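Local coordinates for DegV domain-containing protein spr0652 (Streptococcus pneumoniae, PDB 6CNG) that binds a long-chain fatty acid, here linoleic acid, and probably serves in fatty acid metabolism or lipid transport as a FakB-type, DegV-family protein, at residues Lys24-Ser29 / Val46-Thr51; Leu179-Lys184 / Asn206-Gly211; Asp237-Ala242 / Met296-Asp301. One frame throughout, in Å; residues are numbered along the deposited sequence.

Interaction 1 of 3, residues Lys24-Ser29 / Val46-Thr51. With EIC (linoleic acid), chain C.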
loop_
_atom_site.group_PDB
_atom_site.type_symbol
_atom_site.label_atom_id
_atom_site.label_comp_id
_atom_site.label_asym_id
_atom_site.label_seq_id
_atom_site.Cartn_x
_atom_site.Cartn_y
_atom_site.Cartn_z
ATOM N N LYS A 24 -13.650 -13.664 1.016
ATOM C CA LYS A 24 -13.423 -12.259 1.299
ATOM C C LYS A 24 -11.936 -11.950 1.160
ATOM O O LYS A 24 -11.082 -12.704 1.636
ATOM C CB LYS A 24 -13.918 -11.862 2.691
ATOM C CG LYS A 24 -15.157 -11.035 2.667
ATOM C CD LYS A 24 -15.696 -10.704 4.060
ATOM C CE LYS A 24 -16.995 -9.906 4.005
ATOM N NZ LYS A 24 -17.531 -9.456 5.338
ATOM N N ILE A 25 -11.639 -10.852 0.482
ATOM C CA ILE A 25 -10.316 -10.246 0.488
ATOM C C ILE A 25 -10.415 -8.991 1.339
ATOM O O ILE A 25 -11.171 -8.070 1.011
ATOM C CB ILE A 25 -9.837 -9.910 -0.932
ATOM C CG1 ILE A 25 -9.723 -11.180 -1.768
ATOM C CG2 ILE A 25 -8.504 -9.192 -0.868
ATOM C CD1 ILE A 25 -9.509 -10.900 -3.246
ATOM N N ILE A 26 -9.657 -8.968 2.428
ATOM C CA ILE A 26 -9.649 -7.866 3.383
ATOM C C ILE A 26 -8.289 -7.196 3.316
ATOM O O ILE A 26 -7.268 -7.863 3.186
ATOM C CB ILE A 26 -9.934 -8.359 4.814
ATOM C CG1 ILE A 26 -11.131 -9.293 4.830
ATOM C CG2 ILE A 26 -10.180 -7.176 5.715
ATOM C CD1 ILE A 26 -11.455 -9.872 6.169
ATOM N N ALA A 27 -8.282 -5.878 3.361
ATOM C CA ALA A 27 -7.034 -5.139 3.399
ATOM C C ALA A 27 -7.218 -3.930 4.296
ATOM O O ALA A 27 -8.321 -3.430 4.445
ATOM C CB ALA A 27 -6.604 -4.670 1.998
ATOM N N ASP A 28 -6.140 -3.470 4.903
ATOM C CA ASP A 28 -6.224 -2.198 5.609
ATOM C C ASP A 28 -6.050 -1.025 4.626
ATOM O O ASP A 28 -5.771 -1.211 3.440
ATOM C CB ASP A 28 -5.241 -2.184 6.783
ATOM C CG ASP A 28 -3.785 -2.283 6.354
ATOM O OD1 ASP A 28 -3.423 -1.672 5.313
ATOM O OD2 ASP A 28 -2.999 -2.942 7.075
ATOM N N SER A 29 -6.214 0.204 5.122
ATOM C CA SER A 29 -6.204 1.377 4.243
ATOM C C SER A 29 -4.782 1.818 3.783
ATOM O O SER A 29 -4.637 2.893 3.173
ATOM C CB SER A 29 -7.042 2.496 4.856
ATOM O OG SER A 29 -6.462 3.018 6.008
ATOM N N VAL A 46 -13.201 -5.835 1.315
ATOM C CA VAL A 46 -13.452 -4.933 2.428
ATOM C C VAL A 46 -12.149 -4.261 2.783
ATOM O O VAL A 46 -11.140 -4.939 2.977
ATOM C CB VAL A 46 -13.980 -5.682 3.666
ATOM C CG1 VAL A 46 -14.194 -4.726 4.825
ATOM C CG2 VAL A 46 -15.253 -6.381 3.353
ATOM N N SER A 47 -12.162 -2.944 2.887
ATOM C CA SER A 47 -11.031 -2.244 3.452
ATOM C C SER A 47 -11.311 -1.843 4.886
ATOM O O SER A 47 -12.398 -1.351 5.219
ATOM C CB SER A 47 -10.618 -1.017 2.673
ATOM O OG SER A 47 -9.283 -0.704 3.036
ATOM N N VAL A 48 -10.299 -2.037 5.713
ATOM C CA VAL A 48 -10.374 -1.739 7.142
ATOM C C VAL A 48 -9.582 -0.466 7.396
ATOM O O VAL A 48 -8.345 -0.452 7.270
ATOM C CB VAL A 48 -9.867 -2.913 7.983
ATOM C CG1 VAL A 48 -9.956 -2.567 9.464
ATOM C CG2 VAL A 48 -10.629 -4.159 7.636
ATOM N N PRO A 49 -10.240 0.624 7.778
ATOM C CA PRO A 49 -9.553 1.910 7.849
ATOM C C PRO A 49 -8.631 2.033 9.050
ATOM O O PRO A 49 -8.940 1.610 10.162
ATOM C CB PRO A 49 -10.713 2.902 7.958
ATOM C CG PRO A 49 -11.754 2.145 8.614
ATOM C CD PRO A 49 -11.665 0.758 8.125
ATOM N N LEU A 50 -7.484 2.635 8.806
ATOM C CA LEU A 50 -6.725 3.236 9.889
ATOM C C LEU A 50 -7.260 4.641 10.140
ATOM O O LEU A 50 -8.076 5.165 9.386
ATOM C CB LEU A 50 -5.229 3.272 9.555
ATOM C CG LEU A 50 -4.506 1.958 9.836
ATOM C CD1 LEU A 50 -4.698 0.960 8.730
ATOM C CD2 LEU A 50 -3.047 2.166 10.099
ATOM N N THR A 51 -6.763 5.263 11.197
ATOM C CA THR A 51 -7.193 6.599 11.552
ATOM C C THR A 51 -6.000 7.530 11.567
ATOM O O THR A 51 -4.861 7.107 11.752
ATOM C CB THR A 51 -7.849 6.626 12.924
ATOM O OG1 THR A 51 -6.919 6.152 13.897
ATOM C CG2 THR A 51 -9.063 5.749 12.935
HETATM C C1 EIC C . -0.135 3.255 11.970
HETATM C C2 EIC C . 0.124 3.326 10.470
HETATM C C3 EIC C . 1.555 3.660 10.110
HETATM C C4 EIC C . 1.828 3.421 8.643
HETATM C C5 EIC C . 3.282 3.653 8.293
HETATM C C6 EIC C . 3.585 3.303 6.840
HETATM C C7 EIC C . 3.079 4.348 5.836
HETATM C C8 EIC C . 3.264 3.867 4.408
HETATM C C9 EIC C . 2.632 4.885 3.489
HETATM C C10 EIC C . 3.346 5.829 2.916
HETATM C C11 EIC C . 4.844 5.983 3.144
HETATM C C12 EIC C . 5.445 6.166 1.757
HETATM C C13 EIC C . 6.468 5.485 1.289
HETATM C C14 EIC C . 7.198 4.444 2.111
HETATM C C15 EIC C . 6.542 3.070 1.996
HETATM C C16 EIC C . 7.331 2.062 2.817
HETATM C C17 EIC C . 6.641 0.730 2.869
HETATM C C18 EIC C . 7.443 -0.218 3.731
HETATM O O1 EIC C . -0.197 2.147 12.570
HETATM O O2 EIC C . -0.285 4.324 12.612
#
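I26, A27 and D28 pair in parallel with V46, S47 and V48, the two strands running 26° apart with their axes 4.5 Å from each other at the closest point. V46 N gives its hydrogen to I25 O, A27 N to V46 O, and V48 N to A27 O at 2.7 Å. The pairing fades where the strands end: S29 N to V48 O is a weak bond. S29 then takes over with its side chain: OG, set between the backbone N and the carbonyl carbon (chi1 68°), receives L50 N over 3.0 Å, almost straight at 173°. A27 O is gripped twice, since S47 OG also reaches it, 3.2 Å away and from above the carbonyl plane. On the face carrying I26, D28 and V48, I26 CG2 meets V48 CG2 at 3.6 Å. L50 spreads its two methyls: CD1 rests against D28 CB at 3.7 Å, while CD2 touches C2 of linoleic acid at 3.4 Å, near the carboxylate end that S111 holds. D28 OD2 is bound by S113 and the backbone of I106, and S29 OG is also hydrogen-bonded to D61. Helix 88-95 covers the I26 and V48 face through A94, F95 and Y91, helix 143-157 packs on I25 from the other face, and strand 100-105 continues the sheet beyond 24-28.

Interaction 2 of 3, residues Leu179-Lys184 / Asn206-Gly211; sequences LFVLAK and NIRMVG. With EIC (linoleic acid), chain C; ACT (acetate ion), chain I.
The F180 ring is sandwiched between a glycine and a lipid: G211 CA lies over one face, 3.7 Å from the ring centroid, and C14 of linoleic acid sits over the opposite face, offset toward the rim. With CG set between the backbone N and the carbonyl carbon (chi1 55°), the ring folds across to the neighbouring strand and lies flat on G211, where there is no side chain to obstruct it. M209 closes in at the ring edge in a Met-aromatic contact, SD 3.8 Å from F180 CE1, its chain fully extended. L182, on the same face, brings CD1 to 3.9 Å from lipid atom C13. Underneath, the strands are antiparallel: F180 with G211 and L182 with M209 are hydrogen-bonded pairs, each closed by two backbone bonds, the shortest of them M209 N to L182 O at 2.7 Å. V181 and V210 form the non-hydrogen-bonded pair between them and turn to the other face, where their CG2 methyls lie side by side and V181 CG1 meets R208 CB at 3.8 Å. This is an antiparallel pairing of neighbouring strands 176-182 and 207-213 in the mixed second sheet, whose F180 and L182 face lines the fatty-acid pocket.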
loop_
_atom_site.group_PDB
_atom_site.type_symbol
_atom_site.label_atom_id
_atom_site.label_comp_id
_atom_site.label_asym_id
_atom_site.label_seq_id
_atom_site.Cartn_x
_atom_site.Cartn_y
_atom_site.Cartn_z
ATOM N N LEU A 179 8.748 0.721 -5.207
ATOM C CA LEU A 179 9.607 1.888 -5.250
ATOM C C LEU A 179 8.746 3.088 -4.895
ATOM O O LEU A 179 7.585 3.159 -5.289
ATOM C CB LEU A 179 10.167 2.107 -6.645
ATOM C CG LEU A 179 11.518 1.526 -7.047
ATOM C CD1 LEU A 179 11.690 1.551 -8.552
ATOM C CD2 LEU A 179 12.646 2.315 -6.432
ATOM N N PHE A 180 9.304 4.017 -4.138
ATOM C CA PHE A 180 8.598 5.252 -3.824
ATOM C C PHE A 180 9.467 6.445 -4.164
ATOM O O PHE A 180 10.695 6.358 -4.198
ATOM C CB PHE A 180 8.134 5.293 -2.371
ATOM C CG PHE A 180 9.217 5.076 -1.373
ATOM C CD1 PHE A 180 10.084 6.089 -1.042
ATOM C CD2 PHE A 180 9.342 3.857 -0.737
ATOM C CE1 PHE A 180 11.046 5.889 -0.129
ATOM C CE2 PHE A 180 10.317 3.651 0.183
ATOM C CZ PHE A 180 11.170 4.651 0.495
ATOM N N VAL A 181 8.811 7.550 -4.469
ATOM C CA VAL A 181 9.465 8.844 -4.541
ATOM C C VAL A 181 8.699 9.825 -3.683
ATOM O O VAL A 181 7.519 10.092 -3.933
ATOM C CB VAL A 181 9.546 9.399 -5.961
ATOM C CG1 VAL A 181 10.282 10.706 -5.925
ATOM C CG2 VAL A 181 10.198 8.374 -6.843
ATOM N N LEU A 182 9.384 10.395 -2.724
ATOM C CA LEU A 182 8.769 11.311 -1.795
ATOM C C LEU A 182 9.481 12.651 -1.857
ATOM O O LEU A 182 10.689 12.736 -1.671
ATOM C CB LEU A 182 8.830 10.726 -0.388
ATOM C CG LEU A 182 8.433 9.273 -0.249
ATOM C CD1 LEU A 182 8.535 8.841 1.194
ATOM C CD2 LEU A 182 7.038 9.051 -0.743
ATOM N N ALA A 183 8.698 13.702 -2.071
ATOM C CA ALA A 183 9.175 15.064 -1.943
ATOM C C ALA A 183 9.163 15.550 -0.502
ATOM O O ALA A 183 9.897 16.476 -0.168
ATOM C CB ALA A 183 8.279 15.948 -2.786
ATOM N N LYS A 184 8.363 14.947 0.356
ATOM C CA LYS A 184 8.363 15.319 1.750
ATOM C C LYS A 184 8.225 14.055 2.559
ATOM O O LYS A 184 7.535 13.121 2.150
ATOM C CB LYS A 184 7.186 16.209 2.074
ATOM C CG LYS A 184 7.423 17.645 1.699
ATOM C CD LYS A 184 6.178 18.438 1.546
ATOM C CE LYS A 184 6.449 19.901 1.862
ATOM N NZ LYS A 184 7.838 20.315 1.528
ATOM N N ASN A 206 14.291 20.723 -2.711
ATOM C CA ASN A 206 14.530 20.218 -4.067
ATOM C C ASN A 206 14.988 18.764 -4.113
ATOM O O ASN A 206 15.324 18.285 -5.183
ATOM C CB ASN A 206 15.497 21.106 -4.870
ATOM C CG ASN A 206 15.268 21.007 -6.370
ATOM O OD1 ASN A 206 14.220 20.526 -6.793
ATOM N ND2 ASN A 206 16.238 21.462 -7.182
ATOM N N ILE A 207 14.988 18.041 -3.001
ATOM C CA ILE A 207 15.525 16.689 -2.954
ATOM C C ILE A 207 14.418 15.717 -2.564
ATOM O O ILE A 207 13.926 15.746 -1.429
ATOM C CB ILE A 207 16.714 16.593 -1.994
ATOM C CG1 ILE A 207 17.889 17.427 -2.524
ATOM C CG2 ILE A 207 17.107 15.169 -1.803
ATOM C CD1 ILE A 207 18.345 17.058 -3.920
ATOM N N ARG A 208 14.049 14.831 -3.497
ATOM C CA ARG A 208 13.029 13.818 -3.268
ATOM C C ARG A 208 13.703 12.491 -2.963
ATOM O O ARG A 208 14.732 12.163 -3.554
ATOM C CB ARG A 208 12.117 13.681 -4.482
ATOM C CG ARG A 208 11.684 15.021 -5.032
ATOM C CD ARG A 208 10.560 14.953 -6.037
ATOM N NE ARG A 208 10.287 16.296 -6.574
ATOM C CZ ARG A 208 9.675 16.563 -7.733
ATOM N NH1 ARG A 208 9.247 15.583 -8.518
ATOM N NH2 ARG A 208 9.496 17.825 -8.112
ATOM N N MET A 209 13.145 11.762 -2.004
ATOM C CA MET A 209 13.671 10.469 -1.598
ATOM C C MET A 209 13.198 9.386 -2.551
ATOM O O MET A 209 12.006 9.128 -2.666
ATOM C CB MET A 209 13.189 10.121 -0.203
ATOM C CG MET A 209 13.699 8.795 0.272
ATOM S SD MET A 209 13.104 8.393 1.898
ATOM C CE MET A 209 13.984 6.883 2.293
ATOM N N VAL A 210 14.136 8.722 -3.188
ATOM C CA VAL A 210 13.847 7.564 -4.010
ATOM C C VAL A 210 14.216 6.348 -3.181
ATOM O O VAL A 210 15.355 6.212 -2.735
ATOM C CB VAL A 210 14.652 7.616 -5.310
ATOM C CG1 VAL A 210 14.405 6.409 -6.117
ATOM C CG2 VAL A 210 14.295 8.847 -6.089
ATOM N N GLY A 211 13.254 5.483 -2.937
ATOM C CA GLY A 211 13.502 4.402 -2.018
ATOM C C GLY A 211 12.698 3.188 -2.391
ATOM O O GLY A 211 11.894 3.199 -3.320
HETATM C C1 EIC C . -0.135 3.255 11.970
HETATM C C2 EIC C . 0.124 3.326 10.470
HETATM C C3 EIC C . 1.555 3.660 10.110
HETATM C C4 EIC C . 1.828 3.421 8.643
HETATM C C5 EIC C . 3.282 3.653 8.293
HETATM C C6 EIC C . 3.585 3.303 6.840
HETATM C C7 EIC C . 3.079 4.348 5.836
HETATM C C8 EIC C . 3.264 3.867 4.408
HETATM C C9 EIC C . 2.632 4.885 3.489
HETATM C C10 EIC C . 3.346 5.829 2.916
HETATM C C11 EIC C . 4.844 5.983 3.144
HETATM C C12 EIC C . 5.445 6.166 1.757
HETATM C C13 EIC C . 6.468 5.485 1.289
HETATM C C14 EIC C . 7.198 4.444 2.111
HETATM C C15 EIC C . 6.542 3.070 1.996
HETATM C C16 EIC C . 7.331 2.062 2.817
HETATM C C17 EIC C . 6.641 0.730 2.869
HETATM C C18 EIC C . 7.443 -0.218 3.731
HETATM O O1 EIC C . -0.197 2.147 12.570
HETATM O O2 EIC C . -0.285 4.324 12.612
HETATM C C ACT I . 8.830 20.757 5.705
HETATM O O ACT I . 9.154 20.118 6.740
HETATM O OXT ACT I . 8.444 20.292 4.588
HETATM C CH3 ACT I . 8.922 22.325 5.848
#

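Interaction 3 of 3, residues Asp237-Ala242 / Met296-Asp301; sequences DELVKA and MGYEID
M296 meets L239 tip to tip, its methyl CE lying 3.8 Å from L239 CG and equally close to CD1. The chain leaves the strand with CG opposite the backbone N, then bends at its last torsion, chi3 69°, which turns the methyl onto the leucine. The next residue to face the helix is Y298. Its ring receives L239 CD2 almost squarely over the centre: the methyl is 3.4 Å from the ring centroid and only 9° off the ring normal, a close CH-pi contact. The leucine and tyrosine side chains slide past each other in opposite directions, and L239 divides its methyls, CD1 to M296 and CD2 to the Y298 ring. At the far end of the same ring A242 CB lies near the ring plane, 3.1 Å from Y298 OH, a tight approach of a methyl to a hydroxyl oxygen. I300 comes back toward the helix and lays CG2 against A242 O at 3.8 Å, a looser touch at the border of the contact. The interface is thus apolar packing, with L239 and A242, about one helical turn apart, meeting successive inward-facing residues of the strand. Helix 228-242 and strand 294-300 run at 32° to each other, their segment axes 9.6 Å apart; the helix packs on one face of the sheet, running roughly along the strand, as in alpha/beta layers. Strands 176-182 and 247-253 flank strand 294-300, contributing L179 and K177 from the first and I249 and M251 from the second, while helix 257-270 sends I267 against L239 and L263 against M296.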
loop_
_atom_site.group_PDB
_atom_site.type_symbol
_atom_site.label_atom_id
_atom_site.label_comp_id
_atom_site.label_asym_id
_atom_site.label_seq_id
_atom_site.Cartn_x
_atom_site.Cartn_y
_atom_site.Cartn_z
ATOM N N ASP A 237 15.211 4.117 -13.859
ATOM C CA ASP A 237 16.447 3.361 -13.711
ATOM C C ASP A 237 16.314 2.321 -12.616
ATOM O O ASP A 237 16.727 1.176 -12.779
ATOM C CB ASP A 237 17.590 4.306 -13.371
ATOM C CG ASP A 237 17.971 5.212 -14.517
ATOM O OD1 ASP A 237 17.709 4.877 -15.675
ATOM O OD2 ASP A 237 18.576 6.266 -14.266
ATOM N N GLU A 238 15.742 2.691 -11.491
ATOM C CA GLU A 238 15.638 1.726 -10.406
ATOM C C GLU A 238 14.710 0.591 -10.779
ATOM O O GLU A 238 14.912 -0.540 -10.355
ATOM C CB GLU A 238 15.160 2.382 -9.100
ATOM C CG GLU A 238 16.104 3.450 -8.485
ATOM C CD GLU A 238 17.514 2.963 -8.115
ATOM O OE1 GLU A 238 17.703 1.773 -7.770
ATOM O OE2 GLU A 238 18.427 3.795 -8.182
ATOM N N LEU A 239 13.687 0.875 -11.567
ATOM C CA LEU A 239 12.822 -0.197 -12.022
ATOM C C LEU A 239 13.600 -1.182 -12.882
ATOM O O LEU A 239 13.499 -2.399 -12.717
ATOM C CB LEU A 239 11.698 0.404 -12.842
ATOM C CG LEU A 239 10.358 0.699 -12.205
ATOM C CD1 LEU A 239 9.558 1.415 -13.241
ATOM C CD2 LEU A 239 9.666 -0.555 -11.773
ATOM N N VAL A 240 14.350 -0.669 -13.840
ATOM C CA VAL A 240 15.175 -1.536 -14.668
ATOM C C VAL A 240 16.139 -2.351 -13.805
ATOM O O VAL A 240 16.241 -3.576 -13.957
ATOM C CB VAL A 240 15.894 -0.696 -15.739
ATOM C CG1 VAL A 240 16.808 -1.571 -16.624
ATOM C CG2 VAL A 240 14.872 0.056 -16.557
ATOM N N LYS A 241 16.867 -1.682 -12.898
ATOM C CA LYS A 241 17.882 -2.350 -12.095
ATOM C C LYS A 241 17.268 -3.468 -11.272
ATOM O O LYS A 241 17.905 -4.499 -11.039
ATOM C CB LYS A 241 18.553 -1.354 -11.144
ATOM C CG LYS A 241 19.383 -0.322 -11.814
ATOM C CD LYS A 241 19.590 0.920 -10.969
ATOM C CE LYS A 241 20.462 0.658 -9.783
ATOM N NZ LYS A 241 21.019 1.938 -9.215
ATOM N N ALA A 242 16.022 -3.282 -10.851
ATOM C CA ALA A 242 15.369 -4.243 -9.985
ATOM C C ALA A 242 14.855 -5.455 -10.731
ATOM O O ALA A 242 14.556 -6.470 -10.099
ATOM C CB ALA A 242 14.194 -3.584 -9.293
ATOM N N MET A 296 4.879 3.121 -5.981
ATOM C CA MET A 296 4.689 2.316 -7.165
ATOM C C MET A 296 4.968 0.851 -6.850
ATOM O O MET A 296 6.087 0.493 -6.501
ATOM C CB MET A 296 5.661 2.838 -8.209
ATOM C CG MET A 296 5.813 1.985 -9.368
ATOM S SD MET A 296 6.629 2.848 -10.716
ATOM C CE MET A 296 8.305 3.021 -10.063
ATOM N N GLY A 297 3.946 0.016 -6.975
ATOM C CA GLY A 297 4.130 -1.415 -6.921
ATOM C C GLY A 297 4.328 -1.988 -8.313
ATOM O O GLY A 297 3.788 -1.479 -9.291
ATOM N N TYR A 298 5.130 -3.047 -8.398
ATOM C CA TYR A 298 5.449 -3.614 -9.705
ATOM C C TYR A 298 5.882 -5.067 -9.600
ATOM O O TYR A 298 6.289 -5.553 -8.541
ATOM C CB TYR A 298 6.501 -2.789 -10.476
ATOM C CG TYR A 298 7.852 -2.692 -9.809
ATOM C CD1 TYR A 298 8.115 -1.735 -8.826
ATOM C CD2 TYR A 298 8.892 -3.567 -10.159
ATOM C CE1 TYR A 298 9.342 -1.645 -8.217
ATOM C CE2 TYR A 298 10.145 -3.483 -9.536
ATOM C CZ TYR A 298 10.367 -2.519 -8.579
ATOM O OH TYR A 298 11.582 -2.439 -7.982
ATOM N N GLU A 299 5.785 -5.747 -10.732
ATOM C CA GLU A 299 6.184 -7.140 -10.863
ATOM C C GLU A 299 7.586 -7.258 -11.448
ATOM O O GLU A 299 7.956 -6.509 -12.352
ATOM C CB GLU A 299 5.205 -7.856 -11.789
ATOM C CG GLU A 299 3.806 -8.012 -11.229
ATOM C CD GLU A 299 2.869 -8.669 -12.188
ATOM O OE1 GLU A 299 3.160 -8.619 -13.406
ATOM O OE2 GLU A 299 1.858 -9.207 -11.707
ATOM N N ILE A 300 8.352 -8.227 -10.944
ATOM C CA ILE A 300 9.640 -8.620 -11.512
ATOM C C ILE A 300 9.626 -10.096 -11.906
ATOM O O ILE A 300 8.764 -10.865 -11.487
ATOM C CB ILE A 300 10.823 -8.332 -10.558
ATOM C CG1 ILE A 300 10.788 -9.256 -9.349
ATOM C CG2 ILE A 300 10.768 -6.929 -10.097
ATOM C CD1 ILE A 300 12.055 -9.259 -8.586
ATOM N N ASP A 301 10.608 -10.481 -12.721
ATOM C CA ASP A 301 10.910 -11.884 -13.109
ATOM C C ASP A 301 9.896 -13.025 -12.847
ATOM O O ASP A 301 8.677 -12.842 -12.881
ATOM C CB ASP A 301 12.324 -12.262 -12.578
ATOM C CG ASP A 301 12.305 -13.065 -11.269
ATOM O OD1 ASP A 301 11.283 -13.115 -10.556
ATOM O OD2 ASP A 301 13.358 -13.664 -10.947
ATOM O OXT ASP A 301 10.255 -14.200 -12.658
#

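In the fold
All three contacts are largely buried, but they belong to two sheets. Interaction 1 lies in the sheet holding strands 23-28 and 43-54, on the opposite side of the chain's centre from the other two, whose centres are each about 26 Å away. Interactions 2 and 3 share the second sheet: strands 176-182 and 294-300 are neighbours, and L179 touches both M296 and L239. Interactions 1 and 2 rest on backbone pairing, parallel in one and antiparallel in the other, and meet linoleic acid near its carboxylate end and in the methyl-end half of its tail, around C13 and C14, respectively. Interaction 3 instead packs a helix on the sheet through apolar side chains, away from the lipid.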